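Long-range contacts in cadherin-23 (Mus musculus, PDB 5VH2), which probably mediates calcium-dependent cell adhesion in hearing mechanotransduction, as a cadherin whose tandem extracellular repeats are joined by metal-binding linkers: residues G25-V30 with T62-T67; Y70-T75 with E106-V111; Y79-S84 with V99-L104; V111-A116 with V133-Y138. The protein carries 1 engineered substitution. One frame throughout, in Å; residues are numbered along the deposited sequence.

Interaction 1 of 4, residues G25-V30 with T62-T67; sequences GTSVIV and TGLIVT
Strands 27-30 and 64-67 run antiparallel, their axes 4.6 Å apart and 162° from each other in direction, with Ser27 facing Val66 and Val30 facing Leu64. Val28 N gives a hydrogen bond to Ile65 O at 2.8 Å, and Ile65 N gives one to Ile29 O at 3.0 Å. One residue thus faces two on the other strand. With Val28 at psi -59°, this is consistent with a beta bulge. Thr67 N bonds to Thr26 O. Gly25 N reaches Thr67 O from well above the carbonyl plane.

On one face Ile29 and Ile65 lie side by side and point the same way, with Ile29 CG2 4.1 Å from Ile65 CD1. Val28 and Thr67 cross at about a right angle and meet methyl to methyl, Val28 CG2 to Thr67 CG2 at 3.8 Å. An alanine in place of Thr67 would probably open a gap beside Val28 CG2. On the other face Leu64 CD1 packs against Val30 CB. Val28, Ile29 and Ile65 also touch Val99 or Val101 of strand 94-104. The pair belongs to one of the two sheets that form the Greek-key beta sandwich of a cadherin repeat.

Interaction 2 of 4, residues Y70-T75 with E106-V111; sequences YLDYET and ELDEAV. With CA (calcium ion), chain G; CA (calcium ion), chain F; NA (sodium ion), chain H.
The carboxylates of Asp72 and Glu109 meet at a shared calcium ion with their planes 34° apart. Asp72 OD1 and Glu109 OE1 come within 3.4 Å as two ligands of that ion, not as a hydrogen bond. Within the same loop, Glu74 N approaches Asp72 OD1 from far above the carboxylate plane and closes an Asx turn, and Thr75 OG1 bonds to Asp72 OD2 at 2.7 Å, also from above the plane. The Glu74 carboxylate is turned 70° against that of Glu109, and the two side chains slide past each other in opposite directions. The bend of Glu109 at chi2 (-69°) turns CD toward the calcium, which Glu109 OE1 binds at 2.3 Å.

Asp108 takes the same calcium between its two oxygens, OD1 and OD2 both 2.6 Å from it. Asp108 OD1 is 2.5 Å from a second calcium ion, so it bridges the pair. Glu74 OE2 bridges them too, and Glu74 OE1 binds the second ion. The backbone adds Glu106 O, 2.3 Å from that second calcium. Glu20 binds both ions, while Asn105 and Asp141 help complete the second site. Without the metals these clustered carboxylates would probably repel one another. Glu109 O and Ala110 O bind a sodium ion with Asp141, Asp193 and the engineered Asp139. Cadherin linkers as a rule hold three calcium ions in such a row; here sodium occupies one site.

Residues 70-75 lie between strands 64-67 and 78-87, with Leu71 and Tyr73 against Leu103 of strand 94-104. Residues 106-111 lead from that strand to strand 111-113, with Val111 against Ser200 of strand 200-209.

Interaction 3 of 4, residues Y79-S84 with V99-L104; sequences YLMNVS and VYVTLL
Tyr79 pairs with Val101 and Met81 with Val99 in the beta hairpin of strands 78-87 and 94-104, part of the sandwich of the first of the two cadherin repeats in this fragment. Both are antiparallel hydrogen-bonded pairs. Tyr79 N bonds to Val101 O at 2.8 Å, and Val101 N returns a bond to Tyr79 O. Met81 N bonds to Val99 O at 2.9 Å, and Val99 N bonds back to Met81 O. Between them Leu80 and Tyr100 form a non-hydrogen-bonded pair. Leu80 CA makes a CA-H...O contact with Val99 O at 3.4 Å, and Tyr100 CA makes the matching one with Tyr79 O.

Tyr79, Met81, Val99 and Val101 share the buried face. Val83 extends this row, its CG2 4.0 Å from Val99 CG2. The Tyr79 ring has Val101 O and Leu103 CD1 at its edge, near its plane. On the other face Leu80 and Tyr100 cross at about a right angle. In Leu80, chi1 (180°) puts CG anti to the backbone N, and chi2 (73°) then sets CD1 4.2 Å from Tyr100 CB.

Further out, Phe56 meets the Tyr79 ring edge-to-face. Strand 12-19 flanks strand 94-104 on its far side, where Tyr100 touches Gln12 and Asn14. Strand 44-50 flanks strand 78-87, with backbone bonds from Asn82 to Leu49 and Ser50. The Met81 chain bends at chi3 (-74°), which sets its terminal methyl CE 3.7 Å from Val101 CG2 and 4.1 Å from Val99 CG1.

Interaction 4 of 4, residues V111-A116 with V133-Y138; sequences VQFSNA and VRVQAY
Phe113 lies against Val135 and Ala137. Its CG is anti to the carbonyl carbon (chi1 -69°), and the ring comes edge-on to Val135, with CE1 3.7 Å from Val135 CG1. Ala137 CB comes obliquely to the same CD1 and CE1 atoms of the ring, 3.8 Å from Phe113 CD1. Val111 CG1 meets Ala137 CB as well, at 3.6 Å. This methyl therefore touches both Phe113 and Val111. An alanine in place of Phe113 would probably open a gap beside Val135 CG1 and Ala137 CB. The Phe113 side chain also touches Val202 and Ala191.

The backbones join strand 111-113, an outermost strand of its sheet, to strand 131-139 in the beta sandwich of the second of the two cadherin repeats in this fragment. Gln112 and Tyr138 form an antiparallel hydrogen-bonded pair. Tyr138 N bonds to Gln112 O at 2.7 Å, and Gln112 N bonds to Tyr138 O at 3.2 Å. Past the end of the strand, Ser114 N bonds to Gln136 O at 3.0 Å.

On the outward face the edge of the Tyr138 ring faces the other segment, with Ser114 CB in the ring plane, 3.8 Å from Tyr138 CE1. Gln112 O lies near the same plane. Chi1 of Ser114 (54°) puts OG between the backbone N and the carbonyl carbon, and from there it bonds to Tyr118 OH. Gln136 CD lies 3.5 Å over one face of the Arg134 guanidinium, toward the rim.

From the N terminus, interaction 1 comes first and closes a loop of 31 residues between residues 25-30 and 62-67. The chain runs straight on into residues 70-75, where interaction 2 opens. Interaction 3 is nested inside the loop that interaction 2 closes, and its hairpin packs across the sandwich onto interaction 1. The 94-104 strand of that hairpin also abuts the 70-75 loop, which ties the core of the fragment's N-terminal repeat to the metal-binding linker. Interaction 4 begins at Val111, the last residue of interaction 2, and carries the chain into the C-terminal repeat of the fragment. Its centre is about 41 Å from that of interaction 1.

Interaction 1 of 4, residues G25-V30 with T62-T67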
loop_
_atom_site.group_PDB
_atom_site.type_symbol
_atom_site.label_atom_id
_atom_site.label_comp_id
_atom_site.label_asym_id
_atom_site.label_seq_id
_atom_site.Cartn_x
_atom_site.Cartn_y
_atom_site.Cartn_z
ATOM N N GLY A 25 2.441 10.450 14.986
ATOM C CA GLY A 25 3.140 10.464 16.272
ATOM C C GLY A 25 3.973 9.223 16.582
ATOM O O GLY A 25 4.480 9.087 17.690
ATOM N N THR A 26 4.136 8.320 15.617
ATOM C CA THR A 26 4.893 7.092 15.869
ATOM C C THR A 26 6.363 7.433 15.958
ATOM O O THR A 26 6.875 8.221 15.158
ATOM C CB THR A 26 4.729 6.049 14.749
ATOM O OG1 THR A 26 3.348 5.716 14.585
ATOM C CG2 THR A 26 5.481 4.766 15.077
ATOM N N SER A 27 7.048 6.834 16.927
ATOM C CA SER A 27 8.475 7.080 17.111
ATOM C C SER A 27 9.255 6.489 15.934
ATOM O O SER A 27 9.079 5.307 15.591
ATOM C CB SER A 27 8.920 6.436 18.427
ATOM O OG SER A 27 8.310 7.095 19.530
ATOM N N VAL A 28 10.104 7.311 15.333
ATOM C CA VAL A 28 10.876 6.904 14.164
ATOM C C VAL A 28 12.318 6.528 14.536
ATOM O O VAL A 28 12.750 5.396 14.295
ATOM C CB VAL A 28 10.851 8.014 13.113
ATOM C CG1 VAL A 28 11.633 7.659 11.859
ATOM C CG2 VAL A 28 9.412 8.328 12.786
ATOM N N ILE A 29 13.040 7.471 15.130
ATOM C CA ILE A 29 14.379 7.225 15.642
ATOM C C ILE A 29 14.793 8.413 16.505
ATOM O O ILE A 29 14.279 9.512 16.309
ATOM C CB ILE A 29 15.413 7.027 14.489
ATOM C CG1 ILE A 29 16.797 6.672 15.057
ATOM C CG2 ILE A 29 15.500 8.277 13.617
ATOM C CD1 ILE A 29 17.667 5.929 14.102
ATOM N N VAL A 30 15.714 8.197 17.445
ATOM C CA VAL A 30 16.237 9.298 18.265
ATOM C C VAL A 30 17.655 9.684 17.861
ATOM O O VAL A 30 18.561 8.823 17.828
ATOM C CB VAL A 30 16.200 8.999 19.772
ATOM C CG1 VAL A 30 17.012 7.745 20.128
ATOM C CG2 VAL A 30 16.643 10.238 20.557
ATOM N N THR A 62 14.547 17.218 22.385
ATOM C CA THR A 62 14.670 15.790 22.610
ATOM C C THR A 62 15.475 15.097 21.523
ATOM O O THR A 62 16.196 14.127 21.801
ATOM C CB THR A 62 13.268 15.160 22.676
ATOM O OG1 THR A 62 12.581 15.719 23.797
ATOM C CG2 THR A 62 13.359 13.673 22.846
ATOM N N GLY A 63 15.316 15.562 20.286
ATOM C CA GLY A 63 15.994 14.943 19.145
ATOM C C GLY A 63 15.263 13.712 18.662
ATOM O O GLY A 63 15.797 12.938 17.876
ATOM N N LEU A 64 14.048 13.492 19.161
ATOM C CA LEU A 64 13.224 12.392 18.716
ATOM C C LEU A 64 12.547 12.821 17.430
ATOM O O LEU A 64 11.964 13.927 17.369
ATOM C CB LEU A 64 12.142 12.062 19.731
ATOM C CG LEU A 64 11.241 10.878 19.348
ATOM C CD1 LEU A 64 12.036 9.572 19.212
ATOM C CD2 LEU A 64 10.109 10.656 20.341
ATOM N N ILE A 65 12.580 11.939 16.430
ATOM C CA ILE A 65 11.785 12.118 15.224
ATOM C C ILE A 65 10.515 11.248 15.252
ATOM O O ILE A 65 10.570 10.066 15.584
ATOM C CB ILE A 65 12.617 11.808 13.956
ATOM C CG1 ILE A 65 13.801 12.787 13.847
ATOM C CG2 ILE A 65 11.756 11.928 12.711
ATOM C CD1 ILE A 65 14.908 12.308 12.938
ATOM N N VAL A 66 9.374 11.849 14.892
ATOM C CA VAL A 66 8.067 11.171 14.880
ATOM C C VAL A 66 7.372 11.470 13.572
ATOM O O VAL A 66 7.747 12.443 12.883
ATOM C CB VAL A 66 7.144 11.666 16.014
ATOM C CG1 VAL A 66 7.835 11.518 17.363
ATOM C CG2 VAL A 66 6.693 13.116 15.781
ATOM N N THR A 67 6.349 10.686 13.225
ATOM C CA THR A 67 5.640 10.950 11.971
ATOM C C THR A 67 4.620 12.057 12.226
ATOM O O THR A 67 4.192 12.234 13.366
ATOM C CB THR A 67 4.966 9.696 11.372
ATOM O OG1 THR A 67 3.838 9.291 12.171
ATOM C CG2 THR A 67 5.960 8.566 11.296
#

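Interaction 2 of 4, residues Y70-T75 with E106-V111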
loop_
_atom_site.group_PDB
_atom_site.type_symbol
_atom_site.label_atom_id
_atom_site.label_comp_id
_atom_site.label_asym_id
_atom_site.label_seq_id
_atom_site.Cartn_x
_atom_site.Cartn_y
_atom_site.Cartn_z
ATOM N N TYR A 70 0.290 10.688 7.195
ATOM C CA TYR A 70 0.272 9.294 6.847
ATOM C C TYR A 70 1.384 8.987 5.856
ATOM O O TYR A 70 1.873 9.894 5.135
ATOM C CB TYR A 70 -1.087 8.933 6.305
ATOM C CG TYR A 70 -2.156 9.154 7.341
ATOM C CD1 TYR A 70 -2.156 8.387 8.490
ATOM C CD2 TYR A 70 -3.145 10.146 7.206
ATOM C CE1 TYR A 70 -3.158 8.523 9.456
ATOM C CE2 TYR A 70 -4.098 10.346 8.189
ATOM C CZ TYR A 70 -4.105 9.518 9.313
ATOM O OH TYR A 70 -5.024 9.677 10.324
ATOM N N LEU A 71 1.847 7.737 5.907
ATOM C CA LEU A 71 2.881 7.277 4.999
ATOM C C LEU A 71 2.258 6.380 3.956
ATOM O O LEU A 71 1.102 5.979 4.101
ATOM C CB LEU A 71 4.003 6.548 5.746
ATOM C CG LEU A 71 4.677 7.370 6.840
ATOM C CD1 LEU A 71 5.441 6.436 7.773
ATOM C CD2 LEU A 71 5.608 8.390 6.207
ATOM N N ASP A 72 3.004 6.187 2.864
ATOM C CA ASP A 72 2.564 5.332 1.787
ATOM C C ASP A 72 3.756 4.726 1.023
ATOM O O ASP A 72 4.512 5.438 0.316
ATOM C CB ASP A 72 1.644 6.136 0.878
ATOM C CG ASP A 72 0.940 5.285 -0.158
ATOM O OD1 ASP A 72 0.982 4.020 -0.074
ATOM O OD2 ASP A 72 0.323 5.911 -1.053
ATOM N N TYR A 73 3.917 3.406 1.158
ATOM C CA TYR A 73 4.920 2.666 0.398
ATOM C C TYR A 73 4.771 2.894 -1.100
ATOM O O TYR A 73 5.753 3.132 -1.818
ATOM C CB TYR A 73 4.802 1.183 0.685
ATOM C CG TYR A 73 5.883 0.351 0.057
ATOM C CD1 TYR A 73 7.104 0.177 0.694
ATOM C CD2 TYR A 73 5.689 -0.285 -1.151
ATOM C CE1 TYR A 73 8.113 -0.589 0.137
ATOM C CE2 TYR A 73 6.702 -1.059 -1.725
ATOM C CZ TYR A 73 7.918 -1.199 -1.071
ATOM O OH TYR A 73 8.945 -1.943 -1.594
ATOM N N GLU A 74 3.527 2.867 -1.550
ATOM C CA GLU A 74 3.196 3.009 -2.965
ATOM C C GLU A 74 3.373 4.420 -3.511
ATOM O O GLU A 74 3.344 4.589 -4.711
ATOM C CB GLU A 74 1.755 2.543 -3.218
ATOM C CG GLU A 74 1.540 1.014 -3.260
ATOM C CD GLU A 74 1.628 0.321 -1.897
ATOM O OE1 GLU A 74 2.065 -0.850 -1.870
ATOM O OE2 GLU A 74 1.264 0.918 -0.852
ATOM N N THR A 75 3.544 5.433 -2.664
ATOM C CA THR A 75 3.909 6.796 -3.126
ATOM C C THR A 75 5.390 7.123 -2.903
ATOM O O THR A 75 5.978 7.831 -3.706
ATOM C CB THR A 75 3.089 7.880 -2.420
ATOM O OG1 THR A 75 1.704 7.645 -2.651
ATOM C CG2 THR A 75 3.483 9.299 -2.935
ATOM N N GLU A 106 2.964 -2.943 3.400
ATOM C CA GLU A 106 1.938 -3.738 4.030
ATOM C C GLU A 106 0.730 -3.772 3.122
ATOM O O GLU A 106 0.611 -2.954 2.208
ATOM C CB GLU A 106 1.517 -3.104 5.337
ATOM C CG GLU A 106 2.626 -2.817 6.327
ATOM C CD GLU A 106 2.049 -2.466 7.690
ATOM O OE1 GLU A 106 1.612 -3.399 8.404
ATOM O OE2 GLU A 106 1.972 -1.257 8.020
ATOM N N LEU A 107 -0.163 -4.713 3.384
ATOM C CA LEU A 107 -1.351 -4.899 2.579
ATOM C C LEU A 107 -2.412 -3.865 2.945
ATOM O O LEU A 107 -3.266 -4.100 3.804
ATOM C CB LEU A 107 -1.877 -6.305 2.792
ATOM C CG LEU A 107 -2.878 -6.821 1.758
ATOM C CD1 LEU A 107 -2.242 -7.191 0.416
ATOM C CD2 LEU A 107 -3.571 -8.028 2.363
ATOM N N ASP A 108 -2.359 -2.726 2.258
ATOM C CA ASP A 108 -3.270 -1.600 2.487
ATOM C C ASP A 108 -3.875 -1.010 1.193
ATOM O O ASP A 108 -4.375 0.105 1.197
ATOM C CB ASP A 108 -2.518 -0.502 3.240
ATOM C CG ASP A 108 -1.393 0.132 2.415
ATOM O OD1 ASP A 108 -0.870 -0.503 1.473
ATOM O OD2 ASP A 108 -1.007 1.272 2.716
ATOM N N GLU A 109 -3.820 -1.752 0.096
ATOM C CA GLU A 109 -4.259 -1.217 -1.195
ATOM C C GLU A 109 -5.188 -2.190 -1.888
ATOM O O GLU A 109 -5.258 -3.343 -1.505
ATOM C CB GLU A 109 -3.074 -0.906 -2.125
ATOM C CG GLU A 109 -2.061 0.073 -1.588
ATOM C CD GLU A 109 -2.590 1.478 -1.493
ATOM O OE1 GLU A 109 -1.859 2.328 -0.967
ATOM O OE2 GLU A 109 -3.722 1.731 -1.935
ATOM N N ALA A 110 -5.853 -1.703 -2.942
ATOM C CA ALA A 110 -6.879 -2.459 -3.653
ATOM C C ALA A 110 -6.244 -3.391 -4.695
ATOM O O ALA A 110 -5.143 -3.927 -4.461
ATOM C CB ALA A 110 -7.894 -1.498 -4.283
ATOM N N VAL A 111 -6.940 -3.623 -5.808
ATOM C CA VAL A 111 -6.544 -4.608 -6.799
ATOM C C VAL A 111 -6.970 -4.112 -8.175
ATOM O O VAL A 111 -8.091 -3.599 -8.313
ATOM C CB VAL A 111 -7.330 -5.896 -6.567
ATOM C CG1 VAL A 111 -6.968 -6.910 -7.627
ATOM C CG2 VAL A 111 -7.083 -6.427 -5.159
HETATM CA CA CA G . -0.036 1.754 0.369
HETATM CA CA CA F . 1.220 -1.453 0.571
HETATM NA NA NA H . -4.114 -4.980 -2.761
#

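Interaction 3 of 4, residues Y79-S84 with V99-L104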
loop_
_atom_site.group_PDB
_atom_site.type_symbol
_atom_site.label_atom_id
_atom_site.label_comp_id
_atom_site.label_asym_id
_atom_site.label_seq_id
_atom_site.Cartn_x
_atom_site.Cartn_y
_atom_site.Cartn_z
ATOM N N TYR A 79 13.033 7.752 2.633
ATOM C CA TYR A 79 13.248 9.177 2.941
ATOM C C TYR A 79 14.689 9.349 3.427
ATOM O O TYR A 79 15.198 8.497 4.178
ATOM C CB TYR A 79 12.296 9.623 4.056
ATOM C CG TYR A 79 10.848 9.587 3.656
ATOM C CD1 TYR A 79 10.091 8.417 3.755
ATOM C CD2 TYR A 79 10.232 10.729 3.154
ATOM C CE1 TYR A 79 8.764 8.393 3.362
ATOM C CE2 TYR A 79 8.904 10.699 2.713
ATOM C CZ TYR A 79 8.192 9.535 2.809
ATOM O OH TYR A 79 6.885 9.526 2.404
ATOM N N LEU A 80 15.352 10.435 3.013
ATOM C CA LEU A 80 16.675 10.773 3.546
ATOM C C LEU A 80 16.690 12.224 4.049
ATOM O O LEU A 80 16.779 13.179 3.242
ATOM C CB LEU A 80 17.770 10.543 2.498
ATOM C CG LEU A 80 19.225 10.864 2.930
ATOM C CD1 LEU A 80 19.784 9.828 3.908
ATOM C CD2 LEU A 80 20.170 11.040 1.744
ATOM N N MET A 81 16.639 12.378 5.378
ATOM C CA MET A 81 16.454 13.698 5.984
ATOM C C MET A 81 17.780 14.248 6.438
ATOM O O MET A 81 18.597 13.511 6.975
ATOM C CB MET A 81 15.556 13.601 7.213
ATOM C CG MET A 81 14.091 13.567 6.904
ATOM S SD MET A 81 13.101 13.075 8.285
ATOM C CE MET A 81 13.448 11.317 8.346
ATOM N N ASN A 82 17.963 15.557 6.284
ATOM C CA ASN A 82 19.184 16.222 6.746
ATOM C C ASN A 82 18.869 16.898 8.039
ATOM O O ASN A 82 17.922 17.715 8.090
ATOM C CB ASN A 82 19.620 17.304 5.773
ATOM C CG ASN A 82 20.445 16.764 4.633
ATOM O OD1 ASN A 82 20.006 15.910 3.899
ATOM N ND2 ASN A 82 21.645 17.282 4.468
ATOM N N VAL A 83 19.678 16.613 9.071
ATOM C CA VAL A 83 19.424 17.183 10.402
ATOM C C VAL A 83 20.601 18.050 10.842
ATOM O O VAL A 83 21.764 17.695 10.596
ATOM C CB VAL A 83 19.175 16.064 11.422
ATOM C CG1 VAL A 83 18.942 16.622 12.812
ATOM C CG2 VAL A 83 17.960 15.251 11.026
ATOM N N SER A 84 20.304 19.168 11.502
ATOM C CA SER A 84 21.342 20.003 12.110
ATOM C C SER A 84 21.179 20.045 13.646
ATOM O O SER A 84 20.049 19.926 14.192
ATOM C CB SER A 84 21.303 21.412 11.532
ATOM O OG SER A 84 20.191 22.147 12.037
ATOM N N VAL A 99 19.305 11.066 8.148
ATOM C CA VAL A 99 18.482 10.011 8.704
ATOM C C VAL A 99 17.780 9.277 7.567
ATOM O O VAL A 99 17.054 9.893 6.770
ATOM C CB VAL A 99 17.449 10.577 9.696
ATOM C CG1 VAL A 99 16.574 9.461 10.280
ATOM C CG2 VAL A 99 18.161 11.301 10.829
ATOM N N TYR A 100 18.047 7.974 7.457
ATOM C CA TYR A 100 17.537 7.164 6.348
ATOM C C TYR A 100 16.387 6.359 6.911
ATOM O O TYR A 100 16.575 5.564 7.860
ATOM C CB TYR A 100 18.662 6.263 5.809
ATOM C CG TYR A 100 18.335 5.309 4.654
ATOM C CD1 TYR A 100 17.852 5.789 3.425
ATOM C CD2 TYR A 100 18.654 3.950 4.743
ATOM C CE1 TYR A 100 17.589 4.922 2.364
ATOM C CE2 TYR A 100 18.404 3.073 3.698
ATOM C CZ TYR A 100 17.852 3.562 2.500
ATOM O OH TYR A 100 17.571 2.705 1.430
ATOM N N VAL A 101 15.190 6.617 6.369
ATOM C CA VAL A 101 13.998 5.825 6.708
ATOM C C VAL A 101 13.518 5.055 5.477
ATOM O O VAL A 101 13.280 5.652 4.439
ATOM C CB VAL A 101 12.861 6.733 7.204
ATOM C CG1 VAL A 101 11.675 5.901 7.670
ATOM C CG2 VAL A 101 13.356 7.622 8.347
ATOM N N THR A 102 13.423 3.725 5.581
ATOM C CA THR A 102 12.778 2.904 4.553
ATOM C C THR A 102 11.494 2.302 5.119
ATOM O O THR A 102 11.392 2.042 6.323
ATOM C CB THR A 102 13.671 1.764 4.040
ATOM O OG1 THR A 102 13.842 0.796 5.063
ATOM C CG2 THR A 102 15.013 2.248 3.617
ATOM N N LEU A 103 10.508 2.135 4.242
ATOM C CA LEU A 103 9.164 1.731 4.643
ATOM C C LEU A 103 8.908 0.255 4.341
ATOM O O LEU A 103 9.419 -0.296 3.358
ATOM C CB LEU A 103 8.124 2.554 3.888
ATOM C CG LEU A 103 8.020 4.045 4.156
ATOM C CD1 LEU A 103 6.710 4.565 3.598
ATOM C CD2 LEU A 103 8.067 4.318 5.645
ATOM N N LEU A 104 8.081 -0.363 5.173
ATOM C CA LEU A 104 7.693 -1.753 5.006
ATOM C C LEU A 104 6.359 -1.755 4.260
ATOM O O LEU A 104 5.375 -1.212 4.742
ATOM C CB LEU A 104 7.576 -2.416 6.383
ATOM C CG LEU A 104 6.834 -3.750 6.535
ATOM C CD1 LEU A 104 7.482 -4.818 5.690
ATOM C CD2 LEU A 104 6.860 -4.166 7.995
#

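Interaction 4 of 4, residues V111-A116 with V133-Y138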
loop_
_atom_site.group_PDB
_atom_site.type_symbol
_atom_site.label_atom_id
_atom_site.label_comp_id
_atom_site.label_asym_id
_atom_site.label_seq_id
_atom_site.Cartn_x
_atom_site.Cartn_y
_atom_site.Cartn_z
ATOM N N VAL A 111 -6.940 -3.623 -5.808
ATOM C CA VAL A 111 -6.544 -4.608 -6.799
ATOM C C VAL A 111 -6.970 -4.112 -8.175
ATOM O O VAL A 111 -8.091 -3.599 -8.313
ATOM C CB VAL A 111 -7.330 -5.896 -6.567
ATOM C CG1 VAL A 111 -6.968 -6.910 -7.627
ATOM C CG2 VAL A 111 -7.083 -6.427 -5.159
ATOM N N GLN A 112 -6.118 -4.315 -9.185
ATOM C CA GLN A 112 -6.483 -4.025 -10.589
ATOM C C GLN A 112 -6.785 -5.309 -11.365
ATOM O O GLN A 112 -6.153 -6.332 -11.118
ATOM C CB GLN A 112 -5.343 -3.330 -11.326
ATOM C CG GLN A 112 -4.780 -2.089 -10.681
ATOM C CD GLN A 112 -3.549 -1.615 -11.411
ATOM O OE1 GLN A 112 -3.637 -0.882 -12.398
ATOM N NE2 GLN A 112 -2.381 -2.044 -10.939
ATOM N N PHE A 113 -7.686 -5.216 -12.345
ATOM C CA PHE A 113 -8.016 -6.316 -13.257
ATOM C C PHE A 113 -7.247 -6.184 -14.568
ATOM O O PHE A 113 -6.732 -5.130 -14.876
ATOM C CB PHE A 113 -9.522 -6.307 -13.576
ATOM C CG PHE A 113 -10.377 -6.674 -12.411
ATOM C CD1 PHE A 113 -10.664 -8.005 -12.148
ATOM C CD2 PHE A 113 -10.847 -5.710 -11.546
ATOM C CE1 PHE A 113 -11.446 -8.378 -11.061
ATOM C CE2 PHE A 113 -11.627 -6.068 -10.448
ATOM C CZ PHE A 113 -11.930 -7.405 -10.211
ATOM N N SER A 114 -7.238 -7.241 -15.378
ATOM C CA SER A 114 -6.492 -7.238 -16.634
ATOM C C SER A 114 -7.246 -6.533 -17.783
ATOM O O SER A 114 -6.655 -6.285 -18.844
ATOM C CB SER A 114 -6.120 -8.654 -17.021
ATOM O OG SER A 114 -7.261 -9.483 -17.059
ATOM N N ASN A 115 -8.526 -6.207 -17.587
ATOM C CA ASN A 115 -9.268 -5.348 -18.515
ATOM C C ASN A 115 -10.387 -4.593 -17.810
ATOM O O ASN A 115 -10.659 -4.792 -16.618
ATOM C CB ASN A 115 -9.888 -6.178 -19.633
ATOM C CG ASN A 115 -9.227 -5.958 -20.963
ATOM O OD1 ASN A 115 -9.132 -4.829 -21.454
ATOM N ND2 ASN A 115 -8.778 -7.049 -21.579
ATOM N N ALA A 116 -11.049 -3.760 -18.603
ATOM C CA ALA A 116 -12.164 -2.949 -18.156
ATOM C C ALA A 116 -13.362 -3.810 -17.841
ATOM O O ALA A 116 -14.099 -3.526 -16.921
ATOM C CB ALA A 116 -12.528 -1.928 -19.229
ATOM N N VAL A 133 -14.348 -17.836 -20.169
ATOM C CA VAL A 133 -13.477 -16.657 -20.145
ATOM C C VAL A 133 -12.726 -16.714 -18.809
ATOM O O VAL A 133 -13.093 -17.497 -17.913
ATOM C CB VAL A 133 -14.284 -15.332 -20.276
ATOM C CG1 VAL A 133 -15.000 -15.001 -18.974
ATOM C CG2 VAL A 133 -13.400 -14.169 -20.740
ATOM N N ARG A 134 -11.675 -15.911 -18.673
ATOM C CA ARG A 134 -10.919 -15.901 -17.429
ATOM C C ARG A 134 -10.705 -14.510 -16.859
ATOM O O ARG A 134 -10.156 -13.633 -17.528
ATOM C CB ARG A 134 -9.586 -16.568 -17.633
ATOM C CG ARG A 134 -8.859 -16.776 -16.333
ATOM C CD ARG A 134 -7.439 -17.233 -16.561
ATOM N NE ARG A 134 -6.720 -17.219 -15.302
ATOM C CZ ARG A 134 -5.481 -17.652 -15.143
ATOM N NH1 ARG A 134 -4.940 -17.619 -13.933
ATOM N NH2 ARG A 134 -4.789 -18.142 -16.175
ATOM N N VAL A 135 -11.135 -14.327 -15.609
ATOM C CA VAL A 135 -10.919 -13.057 -14.917
ATOM C C VAL A 135 -9.616 -13.212 -14.165
ATOM O O VAL A 135 -9.393 -14.232 -13.534
ATOM C CB VAL A 135 -12.034 -12.720 -13.916
ATOM C CG1 VAL A 135 -11.699 -11.457 -13.117
ATOM C CG2 VAL A 135 -13.361 -12.582 -14.655
ATOM N N GLN A 136 -8.767 -12.193 -14.274
ATOM C CA GLN A 136 -7.450 -12.184 -13.679
ATOM C C GLN A 136 -7.240 -10.798 -13.104
ATOM O O GLN A 136 -7.548 -9.799 -13.753
ATOM C CB GLN A 136 -6.362 -12.484 -14.728
ATOM C CG GLN A 136 -6.253 -13.938 -15.111
ATOM C CD GLN A 136 -5.265 -14.167 -16.255
ATOM O OE1 GLN A 136 -5.671 -14.340 -17.415
ATOM N NE2 GLN A 136 -3.963 -14.167 -15.941
ATOM N N ALA A 137 -6.684 -10.761 -11.901
ATOM C CA ALA A 137 -6.490 -9.524 -11.175
ATOM C C ALA A 137 -5.154 -9.544 -10.421
ATOM O O ALA A 137 -4.555 -10.602 -10.194
ATOM C CB ALA A 137 -7.668 -9.270 -10.249
ATOM N N TYR A 138 -4.670 -8.352 -10.088
ATOM C CA TYR A 138 -3.275 -8.145 -9.709
ATOM C C TYR A 138 -3.208 -7.226 -8.504
ATOM O O TYR A 138 -3.482 -6.018 -8.608
ATOM C CB TYR A 138 -2.495 -7.554 -10.868
ATOM C CG TYR A 138 -2.578 -8.405 -12.088
ATOM C CD1 TYR A 138 -3.637 -8.275 -12.971
ATOM C CD2 TYR A 138 -1.622 -9.385 -12.344
ATOM C CE1 TYR A 138 -3.730 -9.086 -14.079
ATOM C CE2 TYR A 138 -1.679 -10.152 -13.489
ATOM C CZ TYR A 138 -2.741 -9.997 -14.344
ATOM O OH TYR A 138 -2.867 -10.795 -15.442
#